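Local coordinates for activator of 2-hydroxyisocaproyl-CoA dehydratase (Clostridium difficile, PDB 4EHU) that uses ATP hydrolysis to drive the transfer of one electron from its reduced [4Fe-4S] cluster to (R)-2-hydroxyisocaproyl-CoA dehydratase, activating that enzyme for L-leucine fermentation, at the interface of chains A and B. Coordinates in Å, arbitrary orientation; residue numbers count along the deposited sequence, not the author numbering. Chains: chain A/B, Activator of 2-hydroxyisocaproyl-CoA dehydratase.

Contact 1: the interface of chains A and B. Residues chain A 126, 131, 135, 165-166; chain B 126, 164-166.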
ATOM      1  N   ALA A 126      -1.450  -1.128   3.554  1.00 19.11           N
ATOM      2  CA  ALA A 126      -2.774  -0.553   3.808  1.00 18.87           C
ATOM      3  C   ALA A 126      -3.919  -1.405   3.233  1.00 18.42           C
ATOM      4  O   ALA A 126      -5.077  -1.312   3.700  1.00 16.75           O
ATOM      5  CB  ALA A 126      -2.851   0.845   3.262  1.00 24.03           C
ATOM      6  N   ARG A 131      -7.974   1.140   6.529  0.59 17.42           N
ATOM      7  CA  ARG A 131      -7.382   2.248   5.795  0.59 18.61           C
ATOM      8  C   ARG A 131      -7.797   2.194   4.331  0.59 23.63           C
ATOM      9  O   ARG A 131      -8.106   3.214   3.731  0.59 20.17           O
ATOM     10  CB  ARG A 131      -5.863   2.188   5.879  0.59 18.58           C
ATOM     11  CG  ARG A 131      -5.195   3.401   5.273  0.59 23.69           C
ATOM     12  CD  ARG A 131      -5.727   4.672   5.914  0.59 25.76           C
ATOM     13  NE  ARG A 131      -4.988   5.837   5.462  0.59 29.08           N
ATOM     14  CZ  ARG A 131      -3.928   6.335   6.088  0.59 24.67           C
ATOM     15  NH1 ARG A 131      -3.485   5.786   7.209  0.59 24.28           N
ATOM     16  NH2 ARG A 131      -3.314   7.386   5.588  0.59 27.81           N
ATOM     17  N   VAL A 135      -9.946   5.109   2.543  1.00 22.43           N
ATOM     18  CA  VAL A 135      -9.463   5.739   1.312  1.00 19.53           C
ATOM     19  C   VAL A 135     -10.507   5.664   0.198  1.00 24.60           C
ATOM     20  O   VAL A 135     -10.771   6.656  -0.490  1.00 27.90           O
ATOM     21  CB  VAL A 135      -8.141   5.089   0.830  1.00 24.84           C
ATOM     22  CG1 VAL A 135      -7.857   5.449  -0.606  1.00 24.60           C
ATOM     23  CG2 VAL A 135      -6.973   5.530   1.730  1.00 23.42           C
ATOM     24  N   THR A 165      -3.643  -0.687  -2.497  1.00 16.69           N
ATOM     25  CA  THR A 165      -4.571   0.418  -2.261  1.00 19.66           C
ATOM     26  C   THR A 165      -4.428   1.532  -3.301  1.00 17.48           C
ATOM     27  O   THR A 165      -5.434   2.063  -3.802  1.00 20.70           O
ATOM     28  CB  THR A 165      -4.334   1.040  -0.870  1.00 21.70           C
ATOM     29  OG1 THR A 165      -4.421   0.025   0.146  1.00 18.82           O
ATOM     30  CG2 THR A 165      -5.338   2.150  -0.594  1.00 23.74           C
ATOM     31  N   VAL A 166      -3.194   1.894  -3.620  1.00 17.95           N
ATOM     32  CA  VAL A 166      -2.934   3.022  -4.510  1.00 19.86           C
ATOM     33  C   VAL A 166      -3.401   2.699  -5.922  1.00 21.84           C
ATOM     34  O   VAL A 166      -4.100   3.489  -6.538  1.00 21.49           O
ATOM     35  CB  VAL A 166      -1.442   3.396  -4.523  1.00 20.60           C
ATOM     36  CG1 VAL A 166      -1.228   4.581  -5.448  1.00 21.45           C
ATOM     37  CG2 VAL A 166      -1.012   3.715  -3.085  1.00 22.72           C
TER
ATOM     38  N   ALA B 126       2.703  -0.239  -5.103  1.00 17.81           N
ATOM     39  CA  ALA B 126       3.120   1.063  -5.612  1.00 17.49           C
ATOM     40  C   ALA B 126       4.416   1.559  -4.986  1.00 19.61           C
ATOM     41  O   ALA B 126       5.080   2.433  -5.554  1.00 16.61           O
ATOM     42  CB  ALA B 126       2.054   2.087  -5.401  1.00 21.83           C
ATOM     43  N   CYS B 164       4.864   1.164   3.069  1.00 20.31           N
ATOM     44  CA  CYS B 164       3.679   1.291   2.220  1.00 21.29           C
ATOM     45  C   CYS B 164       3.494   2.741   1.763  1.00 24.10           C
ATOM     46  O   CYS B 164       3.679   3.663   2.550  1.00 22.71           O
ATOM     47  CB  CYS B 164       2.481   0.835   3.027  1.00 17.70           C
ATOM     48  SG  CYS B 164       0.837   1.242   2.314  1.00 19.71           S
ATOM     49  N   THR B 165       3.141   2.947   0.495  1.00 18.43           N
ATOM     50  CA  THR B 165       2.895   4.300  -0.022  1.00 21.93           C
ATOM     51  C   THR B 165       1.854   5.074   0.800  1.00 22.06           C
ATOM     52  O   THR B 165       1.997   6.269   1.068  1.00 21.76           O
ATOM     53  CB  THR B 165       2.403   4.235  -1.493  1.00 20.27           C
ATOM     54  OG1 THR B 165       3.333   3.494  -2.283  1.00 19.19           O
ATOM     55  CG2 THR B 165       2.217   5.631  -2.082  1.00 21.26           C
ATOM     56  N   VAL B 166       0.770   4.394   1.175  1.00 20.68           N
ATOM     57  CA  VAL B 166      -0.327   5.043   1.878  1.00 20.45           C
ATOM     58  C   VAL B 166       0.107   5.448   3.278  1.00 23.02           C
ATOM     59  O   VAL B 166      -0.072   6.581   3.673  1.00 23.28           O
ATOM     60  CB  VAL B 166      -1.553   4.109   1.964  1.00 22.23           C
ATOM     61  CG1 VAL B 166      -2.717   4.803   2.663  1.00 25.12           C
ATOM     62  CG2 VAL B 166      -1.942   3.666   0.545  1.00 24.00           C
TER

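Contact 2: the interface of chains A and B. Residues chain A 161-164, 167; chain B 124-125.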
ATOM      1  N   SER A 161      -8.603  -5.309 -10.229  1.00 22.35           N
ATOM      2  CA  SER A 161      -7.510  -6.200 -10.553  1.00 21.48           C
ATOM      3  C   SER A 161      -6.405  -6.045  -9.507  1.00 23.21           C
ATOM      4  O   SER A 161      -5.822  -7.022  -9.041  1.00 25.38           O
ATOM      5  CB  SER A 161      -6.922  -5.838 -11.918  1.00 25.62           C
ATOM      6  OG  SER A 161      -5.851  -6.699 -12.230  1.00 44.23           O
ATOM      7  N   SER A 162      -6.155  -4.795  -9.151  1.00 21.08           N
ATOM      8  CA  SER A 162      -5.048  -4.444  -8.259  1.00 21.94           C
ATOM      9  C   SER A 162      -5.315  -4.878  -6.840  1.00 21.33           C
ATOM     10  O   SER A 162      -6.440  -4.768  -6.351  1.00 23.33           O
ATOM     11  CB  SER A 162      -4.843  -2.926  -8.257  1.00 25.39           C
ATOM     12  OG  SER A 162      -4.499  -2.456  -9.543  1.00 35.33           O
ATOM     13  N   THR A 163      -4.277  -5.339  -6.153  1.00 18.55           N
ATOM     14  CA  THR A 163      -4.408  -5.618  -4.741  1.00 16.90           C
ATOM     15  C   THR A 163      -3.867  -4.443  -3.901  1.00 20.02           C
ATOM     16  O   THR A 163      -4.187  -4.356  -2.726  1.00 23.34           O
ATOM     17  CB  THR A 163      -3.630  -6.895  -4.336  1.00 20.13           C
ATOM     18  OG1 THR A 163      -2.307  -6.843  -4.871  1.00 27.57           O
ATOM     19  CG2 THR A 163      -4.325  -8.133  -4.870  1.00 27.28           C
ATOM     20  N   CYS A 164      -3.102  -3.546  -4.527  1.00 18.64           N
ATOM     21  CA  CYS A 164      -2.529  -2.392  -3.834  1.00 17.97           C
ATOM     22  C   CYS A 164      -3.589  -1.302  -3.672  1.00 17.20           C
ATOM     23  O   CYS A 164      -4.355  -1.021  -4.605  1.00 20.54           O
ATOM     24  CB  CYS A 164      -1.366  -1.866  -4.666  1.00 17.74           C
ATOM     25  SG  CYS A 164      -0.700  -0.246  -4.174  1.00 20.35           S
ATOM     26  N   PHE A 167      -3.003   1.541  -6.436  1.00 21.58           N
ATOM     27  CA  PHE A 167      -3.435   1.147  -7.776  1.00 21.92           C
ATOM     28  C   PHE A 167      -4.949   0.886  -7.827  1.00 20.24           C
ATOM     29  O   PHE A 167      -5.599   1.183  -8.831  1.00 23.39           O
ATOM     30  CB  PHE A 167      -2.664  -0.082  -8.266  1.00 20.65           C
ATOM     31  CG  PHE A 167      -1.194   0.163  -8.474  1.00 22.29           C
ATOM     32  CD1 PHE A 167      -0.741   1.361  -9.020  1.00 21.82           C
ATOM     33  CD2 PHE A 167      -0.265  -0.800  -8.126  1.00 24.99           C
ATOM     34  CE1 PHE A 167       0.617   1.591  -9.220  1.00 28.77           C
ATOM     35  CE2 PHE A 167       1.106  -0.575  -8.318  1.00 23.72           C
ATOM     36  CZ  PHE A 167       1.548   0.622  -8.873  1.00 22.91           C
TER
ATOM     37  N   LYS B 124       3.074  -5.264  -8.181  1.00 18.07           N
ATOM     38  CA  LYS B 124       1.861  -5.354  -7.357  1.00 22.67           C
ATOM     39  C   LYS B 124       1.760  -4.307  -6.273  1.00 21.83           C
ATOM     40  O   LYS B 124       0.680  -4.130  -5.709  1.00 26.86           O
ATOM     41  CB  LYS B 124       1.725  -6.751  -6.738  1.00 28.85           C
ATOM     42  CG  LYS B 124       1.329  -7.823  -7.753  1.00 37.14           C
ATOM     43  CD  LYS B 124       0.108  -7.428  -8.606  1.00 58.89           C
ATOM     44  CE  LYS B 124      -1.188  -7.355  -7.788  1.00 62.17           C
ATOM     45  NZ  LYS B 124      -2.386  -7.164  -8.653  1.00 61.91           N
ATOM     46  N   CYS B 125       2.866  -3.636  -5.970  1.00 20.85           N
ATOM     47  CA  CYS B 125       2.928  -2.664  -4.887  1.00 19.22           C
ATOM     48  C   CYS B 125       3.408  -1.321  -5.415  1.00 19.71           C
ATOM     49  O   CYS B 125       4.429  -1.252  -6.106  1.00 19.95           O
ATOM     50  CB  CYS B 125       3.880  -3.177  -3.796  1.00 20.42           C
ATOM     51  SG  CYS B 125       4.277  -2.022  -2.486  1.00 18.44           S
TER
HETATM   52  O   HOH W   1      -1.648  -4.296  -7.209  1.00 23.09           O
HETATM   53  O   HOH W   2      -0.082  -5.903  -3.433  1.00 30.99           O

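Contact 1: the interface of chains A and B
A:Val166 and B:Val166 meet at the centre of a two-fold symmetric homodimer interface, a small apolar patch that packs the two subunits of this HadI-family activator against each other beside the [4Fe-4S] cluster they share. Both valines lie in the first turn of helix 165-177, which follows directly on the cluster-binding A:Cys164 or B:Cys164. Their side chains slide past each other in opposite directions, and the CG2 methyls touch at 3.7 Å. In each valine CG1 is anti to the backbone N (chi1 -179° in A:Val166), which leaves CG2 beside that N and facing the partner helix start. The same methyl of A:Val166 also reaches B:Thr165 CB at 3.8 Å, the two side chains crossing at about a right angle; A:Thr165 and B:Val166 repeat this with the chains exchanged. On its other flank, B:Val166 presents CB to the methyl CB of A:Ala126 at 3.7 Å, and A:Val166 packs on B:Ala126 in the same manner. B:Val166 buries 76 Å² in this patch, in contact with A:Val166, A:Thr165, A:Ala126 and A:Arg131. Its CG1 points at A:Arg131 of helix 130-140, tip to tip. With CG anti to the backbone N (chi1 -173°), the arginine sets CG 3.9 Å from B:Val166 CG1, an apolar contact. The bend at chi2 (55°) then sends the chain past that methyl, and the guanidinium NE lies against CG1 at 3.7 Å. A:Val135, one turn further on, contributes its CG2 more loosely. A polar link is made by the backbone N-H of A:Ala126, which donates a hydrogen bond to the sulphur SG of B:Cys164 at 3.5 Å, fairly straight at 152°. Such a bond to a cluster ligand from the opposite subunit may help stabilise negative charge on the sulphur and so influence the cluster's reduction potential.

Contact 2: the interface of chains A and B
B:Lys124, with 80 Å² buried, lies across the loop A:161-164 of the other subunit, immediately before the cluster-binding B:Cys125. The lysine is poorly ordered, so the placement of its tip, and the contacts it makes, are doubtful. As modelled, its aliphatic chain, bent at chi2 and chi3, crosses the side chain of A:Thr163 at about a right angle, with CE beside the threonine hydroxyl OG1. The terminal amine NZ is directed toward the backbone of A:Ser161 and A:Thr163, with the carbonyl O of A:Ser161 at 3.5 Å, too distant to count as a hydrogen bond. A:Thr163, the next most buried residue at 31 Å², holds OG1 between its backbone N and carbonyl carbon (chi1 48°), where the hydroxyl faces the lysine chain and meets a water. Polar contact between the subunits passes through two waters gathered on the backbone carbonyl O of B:Lys124. Water 1 lies 2.8 Å from that O and also pairs with the backbone N of A:Thr163 and of A:Cys164; it sits in the plane of the A:Phe167 ring, at its edge. Water 2 links the same carbonyl O to A:Thr163 OG1, which it meets at 2.8 Å. The A:Phe167 ring carries CE2 to 3.8 Å from the backbone C of B:Cys125. Within chain A, its backbone N makes a weak hydrogen bond to A:Cys164 SG. The hydrated contact thus brings the segments carrying A:Cys164 and B:Cys125 together, probably helping to hold cysteine ligands from both subunits around the cluster through which the activator passes its electron.

Contact 1 and contact 2 are neighbours, the centres of their C-alpha atoms about 9 Å apart, and both border the single [4Fe-4S] cluster of the dimer. Two segments supply both: the stretch 124-126, giving A:Ala126 and B:Ala126 to contact 1 and B:Lys124 and B:Cys125 to contact 2, and the stretch running into helix 165-177. Cys164 is shared, as B:Cys164 in contact 1 and A:Cys164 in contact 2, while helix 130-140 adds A:Arg131 and A:Val135 to contact 1. Mainly apolar packing thus adjoins water-mediated contact beside the shared cluster, where a shift between the subunits might be felt in both.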